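PDB 6ILU: lysin from Bacillus phage PBC5, which probably directs the phage endolysin to its bacterial host, through an SH3b-type cell-wall-binding domain that recognises the cell wall. Local coordinates for residues A37-A50 against K58-A70. Residues are numbered along the deposited sequence; the frame is centred on the assembly and turned at random.
Sequences AGNITKKIPYKVFA and KDMICLGGEKQWA. With SO4 (sulfate ion), chain E; EDO (1,2-ethanediol), chain J.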
loop_
_atom_site.group_PDB
_atom_site.type_symbol
_atom_site.label_atom_id
_atom_site.label_comp_id
_atom_site.label_asym_id
_atom_site.label_seq_id
_atom_site.Cartn_x
_atom_site.Cartn_y
_atom_site.Cartn_z
ATOM N N ALA A 37 -9.991 10.381 15.101
ATOM C CA ALA A 37 -9.370 9.620 16.177
ATOM C C ALA A 37 -8.272 10.371 16.867
ATOM O O ALA A 37 -8.050 10.208 18.077
ATOM C CB ALA A 37 -8.814 8.322 15.646
ATOM N N GLY A 38 -7.576 11.212 16.129
ATOM C CA GLY A 38 -6.546 12.003 16.773
ATOM C C GLY A 38 -5.764 12.806 15.777
ATOM O O GLY A 38 -6.239 13.004 14.686
ATOM N N ASN A 39 -4.548 13.189 16.150
ATOM C CA ASN A 39 -3.781 14.225 15.481
ATOM C C ASN A 39 -2.256 13.954 15.556
ATOM O O ASN A 39 -1.734 13.782 16.659
ATOM C CB ASN A 39 -4.154 15.554 16.170
ATOM C CG ASN A 39 -3.658 16.751 15.445
ATOM O OD1 ASN A 39 -2.737 17.411 15.899
ATOM N ND2 ASN A 39 -4.262 17.045 14.294
ATOM N N ILE A 40 -1.545 13.919 14.423
ATOM C CA ILE A 40 -0.079 13.732 14.390
ATOM C C ILE A 40 0.631 15.061 14.075
ATOM O O ILE A 40 0.399 15.604 12.996
ATOM C CB ILE A 40 0.396 12.760 13.276
ATOM C CG1 ILE A 40 -0.140 11.354 13.423
ATOM C CG2 ILE A 40 1.924 12.641 13.263
ATOM C CD1 ILE A 40 0.301 10.519 12.210
ATOM N N THR A 41 1.511 15.538 14.946
ATOM C CA THR A 41 2.173 16.824 14.717
ATOM C C THR A 41 3.663 16.616 14.463
ATOM O O THR A 41 4.349 17.512 13.994
ATOM C CB THR A 41 1.995 17.797 15.911
ATOM O OG1 THR A 41 2.359 17.132 17.135
ATOM C CG2 THR A 41 0.549 18.287 16.005
ATOM N N LYS A 42 4.168 15.428 14.786
ATOM C CA LYS A 42 5.596 15.152 14.630
ATOM C C LYS A 42 5.859 14.711 13.225
ATOM O O LYS A 42 5.467 13.613 12.834
ATOM C CB LYS A 42 6.065 14.053 15.607
ATOM C CG LYS A 42 7.561 13.794 15.590
ATOM C CD LYS A 42 8.293 15.042 16.061
ATOM C CE LYS A 42 9.792 14.834 16.268
ATOM N NZ LYS A 42 10.414 16.123 16.745
ATOM N N LYS A 43 6.528 15.550 12.454
ATOM C CA LYS A 43 6.778 15.214 11.069
ATOM C C LYS A 43 8.039 14.374 10.906
ATOM O O LYS A 43 9.153 14.877 11.006
ATOM C CB LYS A 43 6.907 16.489 10.233
ATOM C CG LYS A 43 7.129 16.188 8.770
ATOM C CD LYS A 43 7.100 17.512 8.014
ATOM C CE LYS A 43 7.383 17.266 6.547
ATOM N NZ LYS A 43 7.145 18.431 5.690
ATOM N N ILE A 44 7.835 13.078 10.706
ATOM C CA ILE A 44 8.886 12.129 10.366
ATOM C C ILE A 44 8.291 11.164 9.343
ATOM O O ILE A 44 7.071 11.083 9.209
ATOM C CB ILE A 44 9.374 11.324 11.590
ATOM C CG1 ILE A 44 8.183 10.700 12.293
ATOM C CG2 ILE A 44 10.172 12.173 12.547
ATOM C CD1 ILE A 44 8.600 9.627 13.261
ATOM N N PRO A 45 9.135 10.396 8.646
ATOM C CA PRO A 45 8.522 9.376 7.776
ATOM C C PRO A 45 7.769 8.303 8.592
ATOM O O PRO A 45 8.275 7.865 9.630
ATOM C CB PRO A 45 9.722 8.759 7.049
ATOM C CG PRO A 45 10.811 9.771 7.139
ATOM C CD PRO A 45 10.593 10.495 8.457
ATOM N N TYR A 46 6.579 7.902 8.129
ATOM C CA TYR A 46 5.788 6.863 8.777
ATOM C C TYR A 46 5.557 5.706 7.817
ATOM O O TYR A 46 5.138 5.937 6.694
ATOM C CB TYR A 46 4.436 7.414 9.232
ATOM C CG TYR A 46 4.552 8.414 10.382
ATOM C CD1 TYR A 46 4.740 7.976 11.679
ATOM C CD2 TYR A 46 4.474 9.787 10.138
ATOM C CE1 TYR A 46 4.844 8.883 12.744
ATOM C CE2 TYR A 46 4.588 10.718 11.187
ATOM C CZ TYR A 46 4.766 10.247 12.486
ATOM O OH TYR A 46 4.887 11.167 13.509
ATOM N N LYS A 47 5.793 4.469 8.268
ATOM C CA LYS A 47 5.496 3.310 7.435
ATOM C C LYS A 47 3.980 3.177 7.215
ATOM O O LYS A 47 3.180 3.426 8.120
ATOM C CB LYS A 47 6.055 2.022 8.059
ATOM C CG LYS A 47 5.955 0.801 7.086
ATOM C CD LYS A 47 6.797 -0.407 7.585
ATOM C CE LYS A 47 8.278 -0.049 7.646
ATOM N NZ LYS A 47 9.065 -1.169 8.241
ATOM N N VAL A 48 3.593 2.862 5.982
ATOM C CA VAL A 48 2.199 2.643 5.616
ATOM C C VAL A 48 1.934 1.132 5.606
ATOM O O VAL A 48 2.681 0.363 4.964
ATOM C CB VAL A 48 1.930 3.197 4.211
ATOM C CG1 VAL A 48 0.516 2.868 3.773
ATOM C CG2 VAL A 48 2.157 4.760 4.193
ATOM N N PHE A 49 0.867 0.716 6.289
ATOM C CA PHE A 49 0.568 -0.702 6.394
ATOM C C PHE A 49 -0.579 -1.170 5.507
ATOM O O PHE A 49 -0.633 -2.372 5.190
ATOM C CB PHE A 49 0.294 -1.064 7.873
ATOM C CG PHE A 49 1.517 -0.895 8.710
ATOM C CD1 PHE A 49 1.707 0.247 9.452
ATOM C CD2 PHE A 49 2.539 -1.835 8.647
ATOM C CE1 PHE A 49 2.892 0.434 10.159
ATOM C CE2 PHE A 49 3.729 -1.676 9.375
ATOM C CZ PHE A 49 3.915 -0.524 10.120
ATOM N N ALA A 50 -1.462 -0.269 5.112
ATOM C CA ALA A 50 -2.619 -0.619 4.288
ATOM C C ALA A 50 -3.123 0.605 3.582
ATOM O O ALA A 50 -2.873 1.741 4.018
ATOM C CB ALA A 50 -3.761 -1.232 5.128
ATOM N N LYS A 58 -10.635 10.481 -1.741
ATOM C CA LYS A 58 -11.136 9.630 -0.658
ATOM C C LYS A 58 -10.156 8.526 -0.290
ATOM O O LYS A 58 -10.400 7.790 0.677
ATOM C CB LYS A 58 -12.485 8.978 -1.021
ATOM C CG LYS A 58 -13.604 9.996 -1.260
ATOM C CD LYS A 58 -14.927 9.339 -1.582
ATOM C CE LYS A 58 -15.926 10.330 -2.186
ATOM N NZ LYS A 58 -16.216 11.510 -1.306
ATOM N N ASP A 59 -9.051 8.411 -1.026
ATOM C CA ASP A 59 -8.008 7.438 -0.665
ATOM C C ASP A 59 -7.437 7.734 0.716
ATOM O O ASP A 59 -7.139 8.917 1.039
ATOM C CB ASP A 59 -6.838 7.433 -1.666
ATOM C CG ASP A 59 -7.193 6.836 -3.015
ATOM O OD1 ASP A 59 -8.200 6.133 -3.142
ATOM O OD2 ASP A 59 -6.438 7.073 -3.990
ATOM N N MET A 60 -7.266 6.653 1.495
ATOM C CA MET A 60 -6.613 6.741 2.808
ATOM C C MET A 60 -5.496 5.720 2.993
ATOM O O MET A 60 -5.487 4.640 2.335
ATOM C CB MET A 60 -7.655 6.571 3.940
ATOM C CG MET A 60 -8.728 7.657 3.836
ATOM S SD MET A 60 -9.810 7.696 5.251
ATOM C CE MET A 60 -8.903 8.813 6.348
ATOM N N ILE A 61 -4.553 6.033 3.892
ATOM C CA ILE A 61 -3.466 5.112 4.208
ATOM C C ILE A 61 -3.483 4.870 5.705
ATOM O O ILE A 61 -3.851 5.742 6.470
ATOM C CB ILE A 61 -2.075 5.659 3.810
ATOM C CG1 ILE A 61 -1.937 7.145 4.199
ATOM C CG2 ILE A 61 -1.816 5.480 2.288
ATOM C CD1 ILE A 61 -0.473 7.656 4.068
ATOM N N CYS A 62 -3.118 3.644 6.101
ATOM C CA CYS A 62 -3.159 3.244 7.495
ATOM C C CYS A 62 -1.741 3.262 8.055
ATOM O O CYS A 62 -0.858 2.540 7.547
ATOM C CB CYS A 62 -3.748 1.851 7.604
ATOM S SG CYS A 62 -4.026 1.503 9.403
ATOM N N LEU A 63 -1.507 4.069 9.088
ATOM C CA LEU A 63 -0.165 4.160 9.687
ATOM C C LEU A 63 0.034 3.241 10.893
ATOM O O LEU A 63 1.046 3.319 11.580
ATOM C CB LEU A 63 0.134 5.625 10.108
ATOM C CG LEU A 63 -0.036 6.603 8.946
ATOM C CD1 LEU A 63 0.332 8.008 9.403
ATOM C CD2 LEU A 63 0.811 6.183 7.718
ATOM N N GLY A 64 -0.903 2.336 11.138
ATOM C CA GLY A 64 -0.756 1.416 12.258
ATOM C C GLY A 64 -1.896 0.438 12.275
ATOM O O GLY A 64 -1.864 -0.617 11.603
ATOM N N GLY A 65 -2.905 0.761 13.064
ATOM C CA GLY A 65 -4.074 -0.077 13.165
ATOM C C GLY A 65 -5.344 0.717 12.867
ATOM O O GLY A 65 -5.290 1.744 12.217
ATOM N N GLU A 66 -6.468 0.211 13.349
ATOM C CA GLU A 66 -7.790 0.745 12.974
ATOM C C GLU A 66 -8.001 2.210 13.225
ATOM O O GLU A 66 -8.800 2.812 12.522
ATOM C CB GLU A 66 -8.908 0.023 13.746
ATOM C CG GLU A 66 -9.277 -1.393 13.181
ATOM C CD GLU A 66 -10.596 -1.899 13.709
ATOM O OE1 GLU A 66 -11.133 -1.382 14.759
ATOM O OE2 GLU A 66 -11.098 -2.900 13.115
ATOM N N LYS A 67 -7.361 2.760 14.257
ATOM C CA LYS A 67 -7.516 4.225 14.474
ATOM C C LYS A 67 -6.411 5.116 13.864
ATOM O O LYS A 67 -6.293 6.286 14.254
ATOM C CB LYS A 67 -7.640 4.472 15.995
ATOM C CG LYS A 67 -8.821 3.738 16.595
ATOM C CD LYS A 67 -8.973 3.991 18.078
ATOM C CE LYS A 67 -9.612 5.360 18.300
ATOM N NZ LYS A 67 -9.994 5.596 19.719
ATOM N N GLN A 68 -5.635 4.596 12.916
ATOM C CA GLN A 68 -4.533 5.365 12.324
ATOM C C GLN A 68 -4.679 5.540 10.829
ATOM O O GLN A 68 -3.686 5.577 10.103
ATOM C CB GLN A 68 -3.203 4.692 12.679
ATOM C CG GLN A 68 -2.780 4.975 14.142
ATOM C CD GLN A 68 -3.303 3.961 15.137
ATOM O OE1 GLN A 68 -3.170 2.760 14.904
ATOM N NE2 GLN A 68 -3.849 4.432 16.278
ATOM N N TRP A 69 -5.913 5.717 10.358
ATOM C CA TRP A 69 -6.105 6.088 8.941
ATOM C C TRP A 69 -5.936 7.583 8.709
ATOM O O TRP A 69 -6.335 8.402 9.545
ATOM C CB TRP A 69 -7.520 5.700 8.460
ATOM C CG TRP A 69 -7.724 4.218 8.354
ATOM C CD1 TRP A 69 -8.307 3.427 9.271
ATOM C CD2 TRP A 69 -7.330 3.378 7.266
ATOM N NE1 TRP A 69 -8.331 2.101 8.828
ATOM C CE2 TRP A 69 -7.730 2.075 7.583
ATOM C CE3 TRP A 69 -6.716 3.632 6.029
ATOM C CZ2 TRP A 69 -7.526 0.985 6.703
ATOM C CZ3 TRP A 69 -6.491 2.579 5.161
ATOM C CH2 TRP A 69 -6.878 1.260 5.500
ATOM N N ALA A 70 -5.363 7.925 7.548
ATOM C CA ALA A 70 -5.157 9.326 7.206
ATOM C C ALA A 70 -5.352 9.496 5.700
ATOM O O ALA A 70 -5.124 8.566 4.931
ATOM C CB ALA A 70 -3.761 9.797 7.609
HETATM S S SO4 E . 2.492 12.403 17.376
HETATM O O1 SO4 E . 2.417 13.838 17.104
HETATM O O2 SO4 E . 1.146 11.876 17.594
HETATM O O3 SO4 E . 3.301 12.163 18.569
HETATM O O4 SO4 E . 3.107 11.726 16.234
HETATM C C1 EDO J . 2.116 -6.405 5.780
HETATM O O1 EDO J . 2.931 -5.726 6.748
HETATM C C2 EDO J . 0.907 -5.502 5.594
HETATM O O2 EDO J . 1.414 -4.238 5.150
HETATM O O HOH W 1 3.417 4.198 10.708
#
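Between Phe49 and Cys62 the two segments join through a backbone hydrogen bond: Phe49 N gives its proton to Cys62 O at 2.8 Å in an almost straight line, 178° at the hydrogen. The return bond, Cys62 N to Ala50 O, is equally short but approaches the carbonyl aslant, its donor tilted 27° from the carbonyl plane; Ala50 O also receives a CA-H...O contact from Ile61. Just beyond this pair a water takes over, donating to Lys47 O and to Leu63 O, 2.7 Å from each, and so bridges two acceptors that have no proton to offer each other. Ala50 N, by contrast, is buried with no partner at all, while Phe49 O accepts from a bound ethanediol.

Apolar branches fill in around these bonds. Leu63 starts off pointing away from 37-50, yet with CG anti to its carbonyl carbon (chi1 -55°) its tip returns: CD1 meets Ile40 CD1 at 3.8 Å, and CD2 lies against Val48 CG2 and Tyr46 CB. Val48 and Ile61 cross nearly at right angles, CG1 against CG2, and Ile61 continues onto Ile77 and Trp79 of strand 75-84. The edge of the Phe49 ring abuts the Leu63 carbonyl, whereas Ala50 CB packs on Trp69 CH2. Farther out, the Tyr46 hydroxyl donates to Lys42 O at 2.6 Å, closing the bend that leads from strand 35-40 to strand 46-52. Strands 46-52 and 60-62 thus form a beta hairpin within the antiparallel sheet, as in the small beta-barrel of SH3b cell-wall-binding domains.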